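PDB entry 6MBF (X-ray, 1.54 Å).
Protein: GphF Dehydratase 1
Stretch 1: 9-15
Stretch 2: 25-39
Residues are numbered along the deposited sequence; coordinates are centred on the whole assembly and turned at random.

Stretch 1, residues 9-15: HPLLGRR
Stretch 2 25-39: CFTGTVSSDRPAYLG

Two glycines meet where the two backbones come closest, CA to CA: the CA atoms of G13 and G28 lie 4.0 Å apart, and neither site has room for a side chain. A CB on G13 would sit 2.1 Å from T27 O and, at phi/psi 80/-134, would also jam against the carbonyl of L12; one on G28 would come within 2.9 Å of G13 CA. The bare backbone lets G13 CA approach T27 O at 3.4 Å in a CA-H...O contact.

Beyond this crossing, R14-R15 runs antiparallel to strand 25-30. R14 and T27 form the hydrogen-bonded pair, R14 N to T27 O and T27 N to R14 O both 3.0 Å, with CA atoms 5.7 Å apart; R15 and F26 follow as the non-hydrogen-bonded pair, with R15 CA and F26 CA 4.3 Å apart. R14 (p, t, m) and T27 (t) share one face of the sheet, R15 (extended, chi1 to chi3 all t) and F26 (m, chi2 -96°) the other.

F26 buries the most area. L12 (chi1 -96°, between wells; chi2 t) sets CD1 3.9 Å from the F26 ring centroid, almost on the normal, while R15 CG covers the opposite face, so an aliphatic stem packs the ring although R15 itself is exposed. Water 3 accepts from R15 NE (3.0 Å) and C25 N (2.9 Å).

Before G13 the chain turns back, G13 N donating to H9 O at 3.0 Å. Buried H9 (t) braces this turn: H9 ND1 accepts from L11 N and L12 N, each 3.0 Å. L11 (m, t) places CD2 3.9 Å from P35 CG and CD1 3.6 Å from Y37 OH.

A type I turn, S31 to R34, precedes the cis peptide at P35. R34 (t, chi2 -134°, p) clamps P10 O edge-on, NH1 and NH2 each donating at 3.2 Å; NH2 also donates to T29 O at 2.6 Å. P10 CB meets P35 CG at 4.1 Å, proline against proline.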

# COMPACT_ATOMS: atom_id res chain seq x y z
N HIS A 9 -11.46 -10.92 -6.47
CA HIS A 9 -10.44 -10.28 -5.65
C HIS A 9 -11.12 -9.40 -4.61
O HIS A 9 -12.11 -8.73 -4.92
CB HIS A 9 -9.51 -9.42 -6.52
CG HIS A 9 -8.36 -8.81 -5.77
ND1 HIS A 9 -8.48 -7.61 -5.09
CD2 HIS A 9 -7.08 -9.21 -5.61
CE1 HIS A 9 -7.32 -7.31 -4.54
NE2 HIS A 9 -6.45 -8.26 -4.83
N PRO A 10 -10.63 -9.37 -3.37
CA PRO A 10 -11.37 -8.67 -2.30
C PRO A 10 -11.47 -7.16 -2.50
O PRO A 10 -12.33 -6.53 -1.85
CB PRO A 10 -10.57 -9.00 -1.03
CG PRO A 10 -9.69 -10.15 -1.39
CD PRO A 10 -9.41 -10.00 -2.86
N LEU A 11 -10.63 -6.57 -3.34
CA LEU A 11 -10.67 -5.14 -3.61
C LEU A 11 -11.04 -4.81 -5.05
O LEU A 11 -11.81 -3.87 -5.30
CB LEU A 11 -9.30 -4.53 -3.28
CG LEU A 11 -8.88 -4.64 -1.82
CD1 LEU A 11 -7.39 -4.35 -1.70
CD2 LEU A 11 -9.69 -3.68 -0.97
N LEU A 12 -10.50 -5.57 -6.02
CA LEU A 12 -10.84 -5.38 -7.42
C LEU A 12 -12.30 -5.70 -7.71
O LEU A 12 -12.92 -5.09 -8.59
CB LEU A 12 -9.96 -6.27 -8.30
CG LEU A 12 -8.69 -5.76 -8.95
CD1 LEU A 12 -8.23 -6.80 -9.96
CD2 LEU A 12 -8.92 -4.42 -9.61
N GLY A 13 -12.84 -6.69 -7.02
CA GLY A 13 -14.17 -7.18 -7.36
C GLY A 13 -14.08 -8.12 -8.54
O GLY A 13 -13.21 -9.00 -8.58
N ARG A 14 -14.97 -7.94 -9.51
CA ARG A 14 -15.03 -8.82 -10.67
C ARG A 14 -14.80 -8.02 -11.95
O ARG A 14 -15.14 -6.83 -12.03
CB ARG A 14 -16.39 -9.53 -10.75
CG ARG A 14 -17.57 -8.59 -10.72
CD ARG A 14 -18.89 -9.34 -10.79
NE ARG A 14 -19.07 -9.97 -12.10
CZ ARG A 14 -19.77 -9.43 -13.09
NH1 ARG A 14 -20.39 -8.27 -12.93
NH2 ARG A 14 -19.86 -10.07 -14.25
N ARG A 15 -14.22 -8.68 -12.95
CA ARG A 15 -14.10 -8.04 -14.25
C ARG A 15 -15.46 -8.04 -14.94
O ARG A 15 -16.14 -9.07 -15.00
CB ARG A 15 -13.07 -8.75 -15.13
CG ARG A 15 -12.79 -7.97 -16.41
CD ARG A 15 -11.70 -8.59 -17.24
NE ARG A 15 -11.69 -8.00 -18.58
CZ ARG A 15 -11.10 -8.55 -19.63
NH1 ARG A 15 -10.47 -9.71 -19.51
NH2 ARG A 15 -11.16 -7.95 -20.81
N CYS A 25 -12.31 -3.12 -17.34
CA CYS A 25 -12.90 -2.56 -16.13
C CYS A 25 -13.18 -3.65 -15.11
O CYS A 25 -13.70 -4.72 -15.45
CB CYS A 25 -14.19 -1.79 -16.46
SG CYS A 25 -14.96 -0.98 -15.02
N PHE A 26 -12.82 -3.37 -13.86
CA PHE A 26 -13.21 -4.17 -12.71
C PHE A 26 -14.10 -3.33 -11.81
O PHE A 26 -13.91 -2.11 -11.70
CB PHE A 26 -11.99 -4.66 -11.90
CG PHE A 26 -11.02 -5.53 -12.67
CD1 PHE A 26 -11.10 -6.91 -12.61
CD2 PHE A 26 -10.01 -4.95 -13.42
CE1 PHE A 26 -10.20 -7.70 -13.31
CE2 PHE A 26 -9.11 -5.74 -14.13
CZ PHE A 26 -9.20 -7.12 -14.06
N THR A 27 -15.05 -3.97 -11.15
CA THR A 27 -15.84 -3.23 -10.17
C THR A 27 -16.23 -4.14 -9.01
O THR A 27 -16.40 -5.35 -9.17
CB THR A 27 -17.09 -2.61 -10.80
OG1 THR A 27 -17.68 -1.68 -9.88
CG2 THR A 27 -18.11 -3.69 -11.13
N GLY A 28 -16.37 -3.53 -7.84
CA GLY A 28 -16.80 -4.26 -6.67
C GLY A 28 -17.33 -3.28 -5.65
O GLY A 28 -17.42 -2.08 -5.91
N THR A 29 -17.69 -3.82 -4.49
CA THR A 29 -18.16 -3.04 -3.36
C THR A 29 -17.30 -3.37 -2.15
O THR A 29 -17.01 -4.54 -1.89
CB THR A 29 -19.63 -3.34 -3.06
OG1 THR A 29 -20.44 -2.94 -4.18
CG2 THR A 29 -20.09 -2.59 -1.83
N VAL A 30 -16.89 -2.33 -1.42
CA VAL A 30 -16.17 -2.51 -0.17
C VAL A 30 -16.86 -1.69 0.92
O VAL A 30 -17.68 -0.82 0.64
CB VAL A 30 -14.68 -2.10 -0.28
CG1 VAL A 30 -13.97 -2.93 -1.37
CG2 VAL A 30 -14.57 -0.61 -0.56
N SER A 31 -16.51 -1.99 2.17
CA SER A 31 -16.90 -1.15 3.29
C SER A 31 -15.80 -1.21 4.33
O SER A 31 -14.87 -2.01 4.23
CB SER A 31 -18.23 -1.60 3.90
OG SER A 31 -18.02 -2.76 4.67
N SER A 32 -15.94 -0.37 5.36
CA SER A 32 -15.01 -0.41 6.48
C SER A 32 -15.01 -1.77 7.18
O SER A 32 -14.08 -2.07 7.93
CB SER A 32 -15.33 0.71 7.48
OG SER A 32 -16.58 0.54 8.14
N ASP A 33 -16.03 -2.61 6.94
CA ASP A 33 -16.10 -3.94 7.53
C ASP A 33 -15.55 -5.04 6.63
O ASP A 33 -15.32 -6.15 7.13
CB ASP A 33 -17.55 -4.28 7.88
CG ASP A 33 -18.15 -3.31 8.87
OD1 ASP A 33 -17.45 -2.94 9.83
OD2 ASP A 33 -19.32 -2.90 8.66
N ARG A 34 -15.34 -4.78 5.34
CA ARG A 34 -14.93 -5.86 4.44
C ARG A 34 -14.24 -5.28 3.21
O ARG A 34 -14.88 -4.57 2.43
CB ARG A 34 -16.12 -6.70 4.00
CG ARG A 34 -15.71 -7.99 3.29
CD ARG A 34 -16.49 -8.26 2.01
NE ARG A 34 -16.32 -7.20 1.01
CZ ARG A 34 -15.35 -7.14 0.10
NH1 ARG A 34 -14.41 -8.09 0.04
NH2 ARG A 34 -15.31 -6.13 -0.75
N PRO A 35 -12.93 -5.53 3.01
CA PRO A 35 -12.00 -6.16 3.95
C PRO A 35 -11.89 -5.39 5.26
O PRO A 35 -11.97 -4.16 5.26
CB PRO A 35 -10.67 -6.14 3.20
CG PRO A 35 -11.04 -6.08 1.77
CD PRO A 35 -12.29 -5.24 1.71
N ALA A 36 -11.72 -6.12 6.36
CA ALA A 36 -11.82 -5.52 7.69
C ALA A 36 -10.75 -4.45 7.93
O ALA A 36 -10.99 -3.50 8.68
CB ALA A 36 -11.73 -6.60 8.77
N TYR A 37 -9.58 -4.58 7.30
CA TYR A 37 -8.52 -3.60 7.54
C TYR A 37 -8.90 -2.22 7.02
O TYR A 37 -8.27 -1.23 7.42
CB TYR A 37 -7.19 -4.05 6.90
CG TYR A 37 -7.05 -3.68 5.44
CD1 TYR A 37 -6.51 -2.46 5.05
CD2 TYR A 37 -7.44 -4.56 4.44
CE1 TYR A 37 -6.39 -2.11 3.71
CE2 TYR A 37 -7.31 -4.23 3.10
CZ TYR A 37 -6.79 -3.01 2.74
OH TYR A 37 -6.68 -2.68 1.41
N LEU A 38 -9.87 -2.13 6.10
CA LEU A 38 -10.37 -0.85 5.62
C LEU A 38 -11.06 -0.04 6.72
O LEU A 38 -11.29 1.15 6.51
CB LEU A 38 -11.34 -1.04 4.46
CG LEU A 38 -10.78 -1.61 3.14
CD1 LEU A 38 -11.89 -1.58 2.10
CD2 LEU A 38 -9.56 -0.82 2.67
N GLY A 39 -11.39 -0.65 7.85
CA GLY A 39 -11.95 0.07 8.97
C GLY A 39 -10.98 0.33 10.09
O GLY A 39 -11.41 0.73 11.18
O HOH W 1 -15.01 -5.87 -3.97
O HOH W 2 -12.58 -2.36 -8.48
O HOH W 3 -13.28 -5.41 -18.77